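Mevalonate kinase, putative (Leishmania major, PDB 2HFS) probably phosphorylates (R)-mevalonate with ATP to give (R)-5-phosphomevalonate, an early step in isoprenoid biosynthesis. Local coordinates at residues 20-25 / 188-193; 62-65 / 70-73; 83-88 / 124-129; 220-225 / 257-262. One frame throughout, in Å; residues are numbered along the deposited sequence. Where two conformers were deposited one is given.

Contact 1 of 4, residues 20-25 / 188-193; sequences GKVILF and LYLVVV
Two β-sheets of the GHMP kinase fold meet face to face here, with Val22 and Leu24 of one packed on Leu188, Leu190 and Val192 of the other. Strand 20-25 belongs to the mixed sheet that includes strand 36-52, while 188-193 is an inner strand of the four-stranded antiparallel sheet. Their axes cross almost at right angles (98°) with a closest approach of 10.2 Å, a separation that side chains bridge and backbone hydrogen bonds cannot. All five touching residues are buried and aliphatic, so the join between 20-25 and 188-193 is purely apolar.

Val22 serves two partners with its two methyls. With chi1 at -50°, CG1 stands opposite the carbonyl carbon and lies 3.9 Å from Val192 CG2, while CG2 is 4.0 Å from Leu190 CD1. Val22 slides past both partners, running the other way. Leu24 and Leu188 instead meet tip to tip.

Alternation along each strand sends the residues in between to other surroundings. Lys21 forms a salt bridge with Asp158, and on the opposing sheet Val191 and Tyr189 lie against helix 299-312. A classic β-bulge interrupts the alternation at the end of the first strand, where Leu24 and Phe25 both face Ile37; Phe25 packs on helix 242-258. A partner beyond the two segments adds a polar tie: Lys282 NZ of strand 280-284, in the same sheet as 188-193, donates to Leu24 O. At the other end of that leucine the side chain brings CD1 of Leu24 to 3.9 Å from Leu188 CD2.

Contact 2 of 4, residues 62-65 / 70-73; sequences DQRP and YIAQ
The connection from strand 58-62 into helix 70-88 folds back on itself here, laying the paired side chains of Asp62 and Arg64 against Ile71 and Tyr70 in the helix's first turn. Ile71 reaches in from the opposite direction to Asp62. Its CD1 stops 3.4 Å from Asp62 OD1, and its CG2 is 3.7 Å from Asp62 OD2, so the two branches of Ile71 lie over one and the same face of the carboxylate.

What makes that carboxylate a firm surface is Arg64, which grips it side-on. Arg64 NE donates to Asp62 OD1 at 2.9 Å, nearly straight at 168°, and Arg64 NH2 donates to Asp62 OD2 at 2.8 Å. Both oxygens use their syn lone pairs, and the carboxylate lies at the edge of the guanidinium. A bend at chi3 (-69°) turns the arginine back to its neighbour two residues earlier, whose OD1 also takes a weak bond from Arg64 N.

The surrounding element is a β-α-β crossover: helix 70-88 leads from strand 58-62 to its parallel partner 97-103, and Ile102 of that partner touches both Asp62 and Arg64. Pro108 packs on Arg64 and Tyr70 together.

Arg64 is then linked to the helix in two ways. Its NH2 approaches the edge of the Tyr70 ring, 4.2 Å from CE2, with Ile71 CG1 4.0 Å away. Its NH1 donates to a water at 2.9 Å from that nitrogen, and the water is hydrogen-bonded to Tyr70 OH at 2.8 Å, within the planes of both the guanidinium and the ring.

Contact 3 of 4, residues 83-88 / 124-129; sequences QLVLDH and RALSEL
With chi1 at -69°, Leu126 swings CG round to the side opposite its carbonyl carbon and presents both methyls to Val85 and Leu86. Val85 answers with CG1, which its own torsion (174°) places trans to the backbone N. This is helix-on-helix packing within the N-terminal domain of the GHMP kinase fold, between the end of helix 70-88 and helix 114-130, and the backbones come no nearer than the 8.3 Å from Leu86 CA to Leu126 CA.

Leu126 is the one residue of 124-129 that reaches across. Its CD1 is shared: it sits 3.5 Å from Val85 CG1, a snug methyl contact, and 4.0 Å from Leu86 CD2. That same Leu86 methyl also meets Leu126 CD2, at 3.9 Å. The two leucines lie about perpendicular, so Leu86 brings one branch up to both arms of the Leu126 fork.

Leu49 of strand 36-52 also touches Leu126, and its neighbour Ala125 rests on Cys47 and Leu49. Helix 114-130 therefore packs on the sheet as well as on helix 70-88. Phe122, one turn before Leu126, is touched by both Val85 and Leu86 and extends the apolar contact.

On the exposed side of helix 70-88, Gln83 and Asp87 join one turn apart. Gln83 NE2 donates to Asp87 OD1 at 3.0 Å, in the plane of its own amide but reaching the oxygen from well above the carboxylate plane.

Contact 4 of 4, residues 220-225 / 257-262; sequences KRLYDN and RQIDVS
Leu222 fills the join between helix 216-239 and the end of helix 242-258. CB points at the second helix, and with chi1 at -54° CG lies opposite the carbonyl carbon, from where the two methyls part. CD1 meets three atoms: Gln258 O at 3.7 Å, Ile259 CG2 at 3.8 Å and Gln258 CB at 4.0 Å. CD2 goes to the side-chain amide instead, 3.5 Å from Gln258 OE1, a van der Waals contact with no hydrogen bond in it. The extended Gln258 chain crosses Leu222 at a slant, whereas Ile259 slides past it from the other direction.

These partners stand at a helix C-terminus closed by a Schellman motif. Asp260, with positive phi, is its C-prime residue; Val261 N bonds to Cys256 O, and Asp260 N reaches Arg257 O at 3.1 Å.

Leu222 also touches Leu255, one turn back along helix 242-258, and Met211 of helix 201-214. Three helices thus converge on this one leucine, while just beyond the turn Val261 packs on Val204 and Val208 of helix 201-214.

Contact 1 lies nearest the middle of the molecule, its centre about 8 Å from that of the chain, where the two sheets meet. Contacts 2 and 3 both use helix 70-88, one at its start and one at its end, with centres about 20 Å apart; both are nested within the chain loop that contact 1 closes. Contact 4 lies beyond the chain's centre from them, about 35 Å from contact 2 and 40 Å from contact 3, centre to centre. In GHMP kinases the active site lies in the cleft between the two domains, and contact 1 probably joins the sheets of those domains.

Contact 1 of 4, residues 20-25 / 188-193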
loop_
_atom_site.group_PDB
_atom_site.type_symbol
_atom_site.label_atom_id
_atom_site.label_comp_id
_atom_site.label_asym_id
_atom_site.label_seq_id
_atom_site.Cartn_x
_atom_site.Cartn_y
_atom_site.Cartn_z
ATOM N N GLY A 20 1.791 -5.754 1.349
ATOM C CA GLY A 20 1.410 -4.696 0.411
ATOM C C GLY A 20 0.156 -3.964 0.851
ATOM O O GLY A 20 -0.461 -4.340 1.843
ATOM N N LYS A 21 -0.215 -2.925 0.099
ATOM C CA LYS A 21 -1.294 -2.012 0.484
ATOM C C LYS A 21 -2.075 -1.503 -0.717
ATOM O O LYS A 21 -1.483 -1.109 -1.720
ATOM C CB LYS A 21 -0.713 -0.784 1.212
ATOM C CG LYS A 21 -1.771 0.298 1.506
ATOM C CD LYS A 21 -1.331 1.706 1.098
ATOM C CE LYS A 21 -0.957 1.828 -0.387
ATOM N NZ LYS A 21 -0.718 3.239 -0.794
ATOM N N VAL A 22 -3.401 -1.474 -0.599
ATOM C CA VAL A 22 -4.226 -0.716 -1.548
ATOM C C VAL A 22 -5.197 0.183 -0.772
ATOM O O VAL A 22 -5.634 -0.167 0.309
ATOM C CB VAL A 22 -5.030 -1.608 -2.564
ATOM C CG1 VAL A 22 -4.123 -2.634 -3.245
ATOM C CG2 VAL A 22 -6.206 -2.304 -1.904
ATOM N N ILE A 23 -5.525 1.337 -1.324
ATOM C CA ILE A 23 -6.564 2.155 -0.719
ATOM C C ILE A 23 -7.905 1.803 -1.346
ATOM O O ILE A 23 -8.107 1.980 -2.558
ATOM C CB ILE A 23 -6.242 3.647 -0.858
ATOM C CG1 ILE A 23 -4.896 3.963 -0.220
ATOM C CG2 ILE A 23 -7.326 4.463 -0.175
ATOM C CD1 ILE A 23 -4.239 5.194 -0.769
ATOM N N LEU A 24 -8.813 1.273 -0.530
ATOM C CA LEU A 24 -10.129 0.905 -1.012
ATOM C C LEU A 24 -11.031 2.120 -1.120
ATOM O O LEU A 24 -11.721 2.292 -2.124
ATOM C CB LEU A 24 -10.767 -0.160 -0.122
ATOM C CG LEU A 24 -10.127 -1.546 -0.180
ATOM C CD1 LEU A 24 -11.031 -2.487 0.575
ATOM C CD2 LEU A 24 -9.931 -2.006 -1.632
ATOM N N PHE A 25 -11.005 2.958 -0.089
ATOM C CA PHE A 25 -11.761 4.216 -0.075
ATOM C C PHE A 25 -10.976 5.385 0.464
ATOM O O PHE A 25 -10.252 5.252 1.440
ATOM C CB PHE A 25 -13.018 4.087 0.787
ATOM C CG PHE A 25 -14.055 3.152 0.214
ATOM C CD1 PHE A 25 -15.085 3.650 -0.589
ATOM C CD2 PHE A 25 -14.004 1.791 0.472
ATOM C CE1 PHE A 25 -16.030 2.816 -1.125
ATOM C CE2 PHE A 25 -14.972 0.934 -0.066
ATOM C CZ PHE A 25 -15.983 1.449 -0.873
ATOM N N LEU A 188 -11.633 -10.834 0.451
ATOM C CA LEU A 188 -11.740 -9.914 -0.672
ATOM C C LEU A 188 -10.825 -10.436 -1.789
ATOM O O LEU A 188 -9.630 -10.536 -1.610
ATOM C CB LEU A 188 -11.255 -8.515 -0.257
ATOM C CG LEU A 188 -12.131 -7.420 0.344
ATOM C CD1 LEU A 188 -13.308 -7.898 1.105
ATOM C CD2 LEU A 188 -11.386 -6.333 1.074
ATOM N N TYR A 189 -11.425 -10.746 -2.927
ATOM C CA TYR A 189 -10.722 -11.157 -4.115
ATOM C C TYR A 189 -10.474 -9.915 -4.994
ATOM O O TYR A 189 -11.411 -9.379 -5.599
ATOM C CB TYR A 189 -11.535 -12.227 -4.857
ATOM C CG TYR A 189 -11.681 -13.549 -4.118
ATOM C CD1 TYR A 189 -12.855 -13.862 -3.431
ATOM C CD2 TYR A 189 -10.654 -14.493 -4.121
ATOM C CE1 TYR A 189 -12.996 -15.076 -2.749
ATOM C CE2 TYR A 189 -10.787 -15.712 -3.446
ATOM C CZ TYR A 189 -11.960 -15.988 -2.762
ATOM O OH TYR A 189 -12.094 -17.189 -2.090
ATOM N N LEU A 190 -9.219 -9.444 -5.025
ATOM C CA LEU A 190 -8.851 -8.211 -5.714
ATOM C C LEU A 190 -8.093 -8.437 -7.014
ATOM O O LEU A 190 -7.240 -9.340 -7.108
ATOM C CB LEU A 190 -8.005 -7.312 -4.785
ATOM C CG LEU A 190 -8.615 -6.875 -3.448
ATOM C CD1 LEU A 190 -7.663 -5.972 -2.656
ATOM C CD2 LEU A 190 -9.930 -6.163 -3.680
ATOM N N VAL A 191 -8.380 -7.603 -8.017
ATOM C CA VAL A 191 -7.495 -7.509 -9.182
ATOM C C VAL A 191 -6.914 -6.095 -9.098
ATOM O O VAL A 191 -7.657 -5.124 -9.055
ATOM C CB VAL A 191 -8.221 -7.694 -10.543
ATOM C CG1 VAL A 191 -7.224 -7.589 -11.672
ATOM C CG2 VAL A 191 -8.917 -9.047 -10.621
ATOM N N VAL A 192 -5.596 -5.987 -9.004
ATOM C CA VAL A 192 -4.973 -4.677 -8.972
ATOM C C VAL A 192 -4.201 -4.506 -10.268
ATOM O O VAL A 192 -3.541 -5.441 -10.729
ATOM C CB VAL A 192 -4.057 -4.482 -7.750
ATOM C CG1 VAL A 192 -3.447 -3.058 -7.748
ATOM C CG2 VAL A 192 -4.816 -4.767 -6.444
ATOM N N VAL A 193 -4.294 -3.319 -10.862
ATOM C CA VAL A 193 -3.747 -3.103 -12.219
ATOM C C VAL A 193 -2.786 -1.917 -12.223
ATOM O O VAL A 193 -3.135 -0.834 -11.748
ATOM C CB VAL A 193 -4.896 -2.853 -13.232
ATOM C CG1 VAL A 193 -4.363 -2.586 -14.619
ATOM C CG2 VAL A 193 -5.880 -4.012 -13.258
#

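Contact 2 of 4, residues 62-65 / 70-73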
loop_
_atom_site.group_PDB
_atom_site.type_symbol
_atom_site.label_atom_id
_atom_site.label_comp_id
_atom_site.label_asym_id
_atom_site.label_seq_id
_atom_site.Cartn_x
_atom_site.Cartn_y
_atom_site.Cartn_z
ATOM N N ASP A 62 18.540 -7.932 -3.742
ATOM C CA ASP A 62 17.140 -7.592 -3.937
ATOM C C ASP A 62 16.570 -8.430 -5.070
ATOM O O ASP A 62 16.835 -8.175 -6.274
ATOM C CB ASP A 62 17.004 -6.086 -4.239
ATOM C CG ASP A 62 15.574 -5.580 -4.118
ATOM O OD1 ASP A 62 14.628 -6.404 -4.181
ATOM O OD2 ASP A 62 15.318 -4.361 -3.978
ATOM N N GLN A 63 15.783 -9.433 -4.686
ATOM C CA GLN A 63 15.191 -10.355 -5.650
ATOM C C GLN A 63 13.667 -10.313 -5.747
ATOM O O GLN A 63 13.046 -11.210 -6.304
ATOM C CB GLN A 63 15.672 -11.777 -5.387
ATOM C CG GLN A 63 17.167 -11.885 -5.264
ATOM C CD GLN A 63 17.724 -13.160 -5.837
ATOM O OE1 GLN A 63 16.987 -14.121 -6.100
ATOM N NE2 GLN A 63 19.050 -13.177 -6.037
ATOM N N ARG A 64 13.067 -9.249 -5.243
ATOM C CA ARG A 64 11.632 -9.012 -5.432
ATOM C C ARG A 64 11.229 -9.010 -6.915
ATOM O O ARG A 64 12.003 -8.549 -7.772
ATOM C CB ARG A 64 11.228 -7.675 -4.788
ATOM C CG ARG A 64 11.512 -7.578 -3.329
ATOM C CD ARG A 64 11.227 -6.207 -2.775
ATOM N NE ARG A 64 12.156 -5.190 -3.249
ATOM C CZ ARG A 64 11.911 -3.891 -3.207
ATOM N NH1 ARG A 64 10.747 -3.460 -2.717
ATOM N NH2 ARG A 64 12.829 -3.020 -3.637
ATOM N N PRO A 65 10.036 -9.527 -7.224
ATOM C CA PRO A 65 9.532 -9.520 -8.575
ATOM C C PRO A 65 8.974 -8.155 -8.982
ATOM O O PRO A 65 7.819 -8.049 -9.399
ATOM C CB PRO A 65 8.421 -10.586 -8.543
ATOM C CG PRO A 65 7.902 -10.567 -7.151
ATOM C CD PRO A 65 9.108 -10.204 -6.290
ATOM N N TYR A 70 11.990 -0.696 -11.735
ATOM C CA TYR A 70 11.569 -0.200 -10.429
ATOM C C TYR A 70 12.700 -0.273 -9.409
ATOM O O TYR A 70 12.955 0.698 -8.707
ATOM C CB TYR A 70 10.326 -0.922 -9.893
ATOM C CG TYR A 70 9.972 -0.496 -8.463
ATOM C CD1 TYR A 70 9.028 0.495 -8.231
ATOM C CD2 TYR A 70 10.604 -1.081 -7.351
ATOM C CE1 TYR A 70 8.713 0.910 -6.934
ATOM C CE2 TYR A 70 10.296 -0.660 -6.031
ATOM C CZ TYR A 70 9.335 0.324 -5.849
ATOM O OH TYR A 70 8.979 0.750 -4.589
ATOM N N ILE A 71 13.356 -1.424 -9.312
ATOM C CA ILE A 71 14.382 -1.577 -8.281
ATOM C C ILE A 71 15.557 -0.623 -8.528
ATOM O O ILE A 71 16.053 0.003 -7.595
ATOM C CB ILE A 71 14.834 -3.042 -8.123
ATOM C CG1 ILE A 71 13.737 -3.855 -7.406
ATOM C CG2 ILE A 71 16.171 -3.111 -7.354
ATOM C CD1 ILE A 71 14.016 -5.328 -7.325
ATOM N N ALA A 72 15.976 -0.487 -9.789
ATOM C CA ALA A 72 17.088 0.418 -10.135
ATOM C C ALA A 72 16.742 1.857 -9.790
ATOM O O ALA A 72 17.546 2.570 -9.220
ATOM C CB ALA A 72 17.459 0.296 -11.625
ATOM N N GLN A 73 15.515 2.250 -10.100
ATOM C CA GLN A 73 15.072 3.624 -9.923
ATOM C C GLN A 73 14.834 4.037 -8.448
ATOM O O GLN A 73 14.848 5.232 -8.127
ATOM C CB GLN A 73 13.841 3.864 -10.813
ATOM C CG GLN A 73 14.125 4.285 -12.286
ATOM C CD GLN A 73 15.299 3.569 -12.986
ATOM O OE1 GLN A 73 16.469 3.940 -12.801
ATOM N NE2 GLN A 73 14.980 2.597 -13.836
HETATM O O HOH W 1 10.507 -0.556 -2.615
#

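Contact 3 of 4, residues 83-88 / 124-129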
loop_
_atom_site.group_PDB
_atom_site.type_symbol
_atom_site.label_atom_id
_atom_site.label_comp_id
_atom_site.label_asym_id
_atom_site.label_seq_id
_atom_site.Cartn_x
_atom_site.Cartn_y
_atom_site.Cartn_z
ATOM N N GLN A 83 19.308 2.764 6.005
ATOM C CA GLN A 83 20.218 3.370 6.959
ATOM C C GLN A 83 19.436 4.047 8.081
ATOM O O GLN A 83 19.835 3.995 9.242
ATOM C CB GLN A 83 21.207 4.331 6.279
ATOM C CG GLN A 83 22.343 4.774 7.211
ATOM C CD GLN A 83 23.149 3.592 7.726
ATOM O OE1 GLN A 83 23.692 2.823 6.939
ATOM N NE2 GLN A 83 23.219 3.443 9.044
ATOM N N LEU A 84 18.303 4.648 7.733
ATOM C CA LEU A 84 17.412 5.259 8.727
ATOM C C LEU A 84 16.949 4.253 9.771
ATOM O O LEU A 84 16.910 4.549 10.977
ATOM C CB LEU A 84 16.211 5.863 8.022
ATOM C CG LEU A 84 16.545 7.273 7.507
ATOM C CD1 LEU A 84 15.443 7.800 6.639
ATOM C CD2 LEU A 84 16.798 8.205 8.691
ATOM N N VAL A 85 16.593 3.060 9.293
ATOM C CA VAL A 85 16.149 1.970 10.165
ATOM C C VAL A 85 17.305 1.456 11.034
ATOM O O VAL A 85 17.142 1.263 12.242
ATOM C CB VAL A 85 15.518 0.823 9.348
ATOM C CG1 VAL A 85 15.178 -0.406 10.249
ATOM C CG2 VAL A 85 14.273 1.336 8.605
ATOM N N LEU A 86 18.467 1.231 10.425
ATOM C CA LEU A 86 19.628 0.795 11.198
ATOM C C LEU A 86 19.947 1.783 12.321
ATOM O O LEU A 86 20.118 1.371 13.475
ATOM C CB LEU A 86 20.852 0.606 10.298
ATOM C CG LEU A 86 20.737 -0.568 9.328
ATOM C CD1 LEU A 86 21.871 -0.578 8.281
ATOM C CD2 LEU A 86 20.737 -1.848 10.087
ATOM N N ASP A 87 20.013 3.067 11.979
ATOM C CA ASP A 87 20.280 4.131 12.976
ATOM C C ASP A 87 19.210 4.154 14.071
ATOM O O ASP A 87 19.528 4.266 15.251
ATOM C CB ASP A 87 20.383 5.502 12.308
ATOM C CG ASP A 87 21.585 5.619 11.372
ATOM O OD1 ASP A 87 22.594 4.916 11.592
ATOM O OD2 ASP A 87 21.595 6.383 10.383
ATOM N N HIS A 88 17.946 4.032 13.673
ATOM C CA HIS A 88 16.830 4.030 14.615
ATOM C C HIS A 88 16.921 2.866 15.586
ATOM O O HIS A 88 16.613 3.006 16.765
ATOM C CB HIS A 88 15.498 3.974 13.863
ATOM C CG HIS A 88 14.302 3.862 14.755
ATOM N ND1 HIS A 88 13.819 4.921 15.497
ATOM C CD2 HIS A 88 13.486 2.814 15.020
ATOM C CE1 HIS A 88 12.753 4.530 16.173
ATOM N NE2 HIS A 88 12.539 3.253 15.912
ATOM N N ARG A 124 11.484 -6.041 11.080
ATOM C CA ARG A 124 11.178 -7.337 11.672
ATOM C C ARG A 124 12.395 -8.267 11.687
ATOM O O ARG A 124 12.683 -8.881 12.707
ATOM C CB ARG A 124 9.990 -7.997 10.950
ATOM C CG ARG A 124 8.626 -7.331 11.252
ATOM C CD ARG A 124 7.416 -8.202 10.890
ATOM N NE ARG A 124 6.135 -7.532 11.121
ATOM C CZ ARG A 124 5.585 -7.331 12.315
ATOM N NH1 ARG A 124 6.200 -7.731 13.433
ATOM N NH2 ARG A 124 4.421 -6.709 12.395
ATOM N N ALA A 125 13.107 -8.358 10.561
ATOM C CA ALA A 125 14.313 -9.209 10.485
ATOM C C ALA A 125 15.416 -8.744 11.425
ATOM O O ALA A 125 16.090 -9.575 12.030
ATOM C CB ALA A 125 14.830 -9.285 9.063
ATOM N N LEU A 126 15.608 -7.429 11.525
ATOM C CA LEU A 126 16.559 -6.859 12.475
ATOM C C LEU A 126 16.144 -7.224 13.897
ATOM O O LEU A 126 16.993 -7.629 14.721
ATOM C CB LEU A 126 16.672 -5.333 12.307
ATOM C CG LEU A 126 17.343 -4.838 11.016
ATOM C CD1 LEU A 126 17.122 -3.316 10.841
ATOM C CD2 LEU A 126 18.846 -5.160 11.020
ATOM N N SER A 127 14.846 -7.087 14.189
ATOM C CA SER A 127 14.356 -7.469 15.503
ATOM C C SER A 127 14.735 -8.914 15.786
ATOM O O SER A 127 15.218 -9.232 16.878
ATOM C CB SER A 127 12.835 -7.296 15.606
ATOM O OG SER A 127 12.389 -7.639 16.914
ATOM N N GLU A 128 14.541 -9.789 14.800
ATOM C CA GLU A 128 14.941 -11.176 14.998
ATOM C C GLU A 128 16.432 -11.291 15.290
ATOM O O GLU A 128 16.825 -11.854 16.308
ATOM C CB GLU A 128 14.585 -12.085 13.825
ATOM C CG GLU A 128 14.988 -13.525 14.117
ATOM C CD GLU A 128 14.555 -14.547 13.092
ATOM O OE1 GLU A 128 13.741 -14.230 12.215
ATOM O OE2 GLU A 128 15.042 -15.698 13.184
ATOM N N LEU A 129 17.256 -10.748 14.397
ATOM C CA LEU A 129 18.677 -11.032 14.420
ATOM C C LEU A 129 19.341 -10.431 15.646
ATOM O O LEU A 129 20.234 -11.042 16.234
ATOM C CB LEU A 129 19.340 -10.513 13.154
ATOM C CG LEU A 129 20.709 -11.143 12.861
ATOM C CD1 LEU A 129 20.488 -12.412 12.073
ATOM C CD2 LEU A 129 21.533 -10.179 12.047
#

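Contact 4 of 4, residues 220-225 / 257-262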
loop_
_atom_site.group_PDB
_atom_site.type_symbol
_atom_site.label_atom_id
_atom_site.label_comp_id
_atom_site.label_asym_id
_atom_site.label_seq_id
_atom_site.Cartn_x
_atom_site.Cartn_y
_atom_site.Cartn_z
ATOM N N LYS A 220 -16.516 21.317 -1.097
ATOM C CA LYS A 220 -17.260 20.901 0.080
ATOM C C LYS A 220 -18.402 19.978 -0.310
ATOM O O LYS A 220 -18.704 19.023 0.404
ATOM C CB LYS A 220 -17.787 22.118 0.860
ATOM C CG LYS A 220 -18.635 21.764 2.079
ATOM C CD LYS A 220 -17.893 20.918 3.114
ATOM C CE LYS A 220 -18.728 20.788 4.393
ATOM N NZ LYS A 220 -18.202 19.726 5.288
ATOM N N ARG A 221 -19.042 20.248 -1.450
ATOM C CA ARG A 221 -20.084 19.322 -1.913
ATOM C C ARG A 221 -19.512 17.915 -2.183
ATOM O O ARG A 221 -20.054 16.931 -1.693
ATOM C CB ARG A 221 -20.830 19.856 -3.137
ATOM C CG ARG A 221 -21.994 18.970 -3.529
ATOM C CD ARG A 221 -22.765 19.401 -4.777
ATOM N NE ARG A 221 -22.058 19.146 -6.033
ATOM C CZ ARG A 221 -21.650 20.100 -6.874
ATOM N NH1 ARG A 221 -21.025 19.774 -8.002
ATOM N NH2 ARG A 221 -21.869 21.382 -6.592
ATOM N N LEU A 222 -18.417 17.830 -2.937
ATOM C CA LEU A 222 -17.785 16.530 -3.243
ATOM C C LEU A 222 -17.267 15.809 -1.997
ATOM O O LEU A 222 -17.343 14.578 -1.891
ATOM C CB LEU A 222 -16.636 16.723 -4.233
ATOM C CG LEU A 222 -17.000 17.456 -5.516
ATOM C CD1 LEU A 222 -15.772 17.605 -6.431
ATOM C CD2 LEU A 222 -18.168 16.746 -6.226
ATOM N N TYR A 223 -16.707 16.586 -1.078
ATOM C CA TYR A 223 -16.240 16.082 0.206
ATOM C C TYR A 223 -17.375 15.455 1.025
ATOM O O TYR A 223 -17.210 14.382 1.612
ATOM C CB TYR A 223 -15.598 17.221 1.005
ATOM C CG TYR A 223 -15.145 16.781 2.372
ATOM C CD1 TYR A 223 -15.993 16.873 3.472
ATOM C CD2 TYR A 223 -13.874 16.240 2.559
ATOM C CE1 TYR A 223 -15.579 16.447 4.736
ATOM C CE2 TYR A 223 -13.450 15.822 3.815
ATOM C CZ TYR A 223 -14.304 15.926 4.896
ATOM O OH TYR A 223 -13.876 15.506 6.131
ATOM N N ASP A 224 -18.530 16.115 1.091
ATOM C CA ASP A 224 -19.611 15.553 1.906
ATOM C C ASP A 224 -20.174 14.331 1.206
ATOM O O ASP A 224 -20.505 13.337 1.848
ATOM C CB ASP A 224 -20.724 16.560 2.158
ATOM C CG ASP A 224 -20.295 17.700 3.056
ATOM O OD1 ASP A 224 -19.379 17.523 3.893
ATOM O OD2 ASP A 224 -20.847 18.816 2.979
ATOM N N ASN A 225 -20.256 14.423 -0.118
ATOM C CA ASN A 225 -20.631 13.301 -0.967
ATOM C C ASN A 225 -19.752 12.109 -0.634
ATOM O O ASN A 225 -20.239 10.981 -0.550
ATOM C CB ASN A 225 -20.500 13.678 -2.454
ATOM C CG ASN A 225 -21.640 14.601 -2.935
ATOM O OD1 ASN A 225 -22.582 14.890 -2.189
ATOM N ND2 ASN A 225 -21.553 15.060 -4.183
ATOM N N ARG A 257 -12.862 11.224 -10.054
ATOM C CA ARG A 257 -12.874 11.852 -11.369
ATOM C C ARG A 257 -13.231 13.338 -11.249
ATOM O O ARG A 257 -12.688 14.155 -11.979
ATOM C CB ARG A 257 -13.879 11.185 -12.310
ATOM C CG ARG A 257 -13.635 9.722 -12.638
ATOM C CD ARG A 257 -14.546 9.245 -13.754
ATOM N NE ARG A 257 -14.291 9.965 -15.009
ATOM C CZ ARG A 257 -15.018 9.811 -16.115
ATOM N NH1 ARG A 257 -16.040 8.962 -16.122
ATOM N NH2 ARG A 257 -14.727 10.509 -17.207
ATOM N N GLN A 258 -14.117 13.679 -10.308
ATOM C CA GLN A 258 -14.625 15.047 -10.160
ATOM C C GLN A 258 -13.647 15.986 -9.459
ATOM O O GLN A 258 -13.819 17.201 -9.523
ATOM C CB GLN A 258 -15.980 15.056 -9.442
ATOM C CG GLN A 258 -17.046 14.230 -10.165
ATOM C CD GLN A 258 -18.430 14.365 -9.567
ATOM O OE1 GLN A 258 -18.946 15.474 -9.406
ATOM N NE2 GLN A 258 -19.059 13.236 -9.295
ATOM N N ILE A 259 -12.633 15.432 -8.794
ATOM C CA ILE A 259 -11.540 16.257 -8.262
ATOM C C ILE A 259 -10.323 16.190 -9.181
ATOM O O ILE A 259 -9.208 16.577 -8.801
ATOM C CB ILE A 259 -11.172 15.905 -6.799
ATOM C CG1 ILE A 259 -10.772 14.429 -6.664
ATOM C CG2 ILE A 259 -12.308 16.287 -5.859
ATOM C CD1 ILE A 259 -9.895 14.158 -5.451
ATOM N N ASP A 260 -10.567 15.679 -10.390
ATOM C CA ASP A 260 -9.581 15.618 -11.458
ATOM C C ASP A 260 -8.316 14.828 -11.086
ATOM O O ASP A 260 -7.195 15.294 -11.345
ATOM C CB ASP A 260 -9.228 17.054 -11.880
ATOM C CG ASP A 260 -8.359 17.114 -13.112
ATOM O OD1 ASP A 260 -8.536 16.278 -14.016
ATOM O OD2 ASP A 260 -7.460 17.978 -13.245
ATOM N N VAL A 261 -8.482 13.671 -10.441
ATOM C CA VAL A 261 -7.319 12.808 -10.160
ATOM C C VAL A 261 -7.329 11.481 -10.922
ATOM O O VAL A 261 -6.488 10.628 -10.677
ATOM C CB VAL A 261 -7.067 12.575 -8.635
ATOM C CG1 VAL A 261 -6.879 13.916 -7.891
ATOM C CG2 VAL A 261 -8.181 11.745 -7.989
ATOM N N SER A 262 -8.261 11.305 -11.855
ATOM C CA SER A 262 -8.177 10.138 -12.761
ATOM C C SER A 262 -7.359 10.476 -14.011
ATOM O O SER A 262 -6.707 11.518 -14.054
ATOM C CB SER A 262 -9.560 9.564 -13.113
ATOM O OG SER A 262 -9.423 8.343 -13.852
#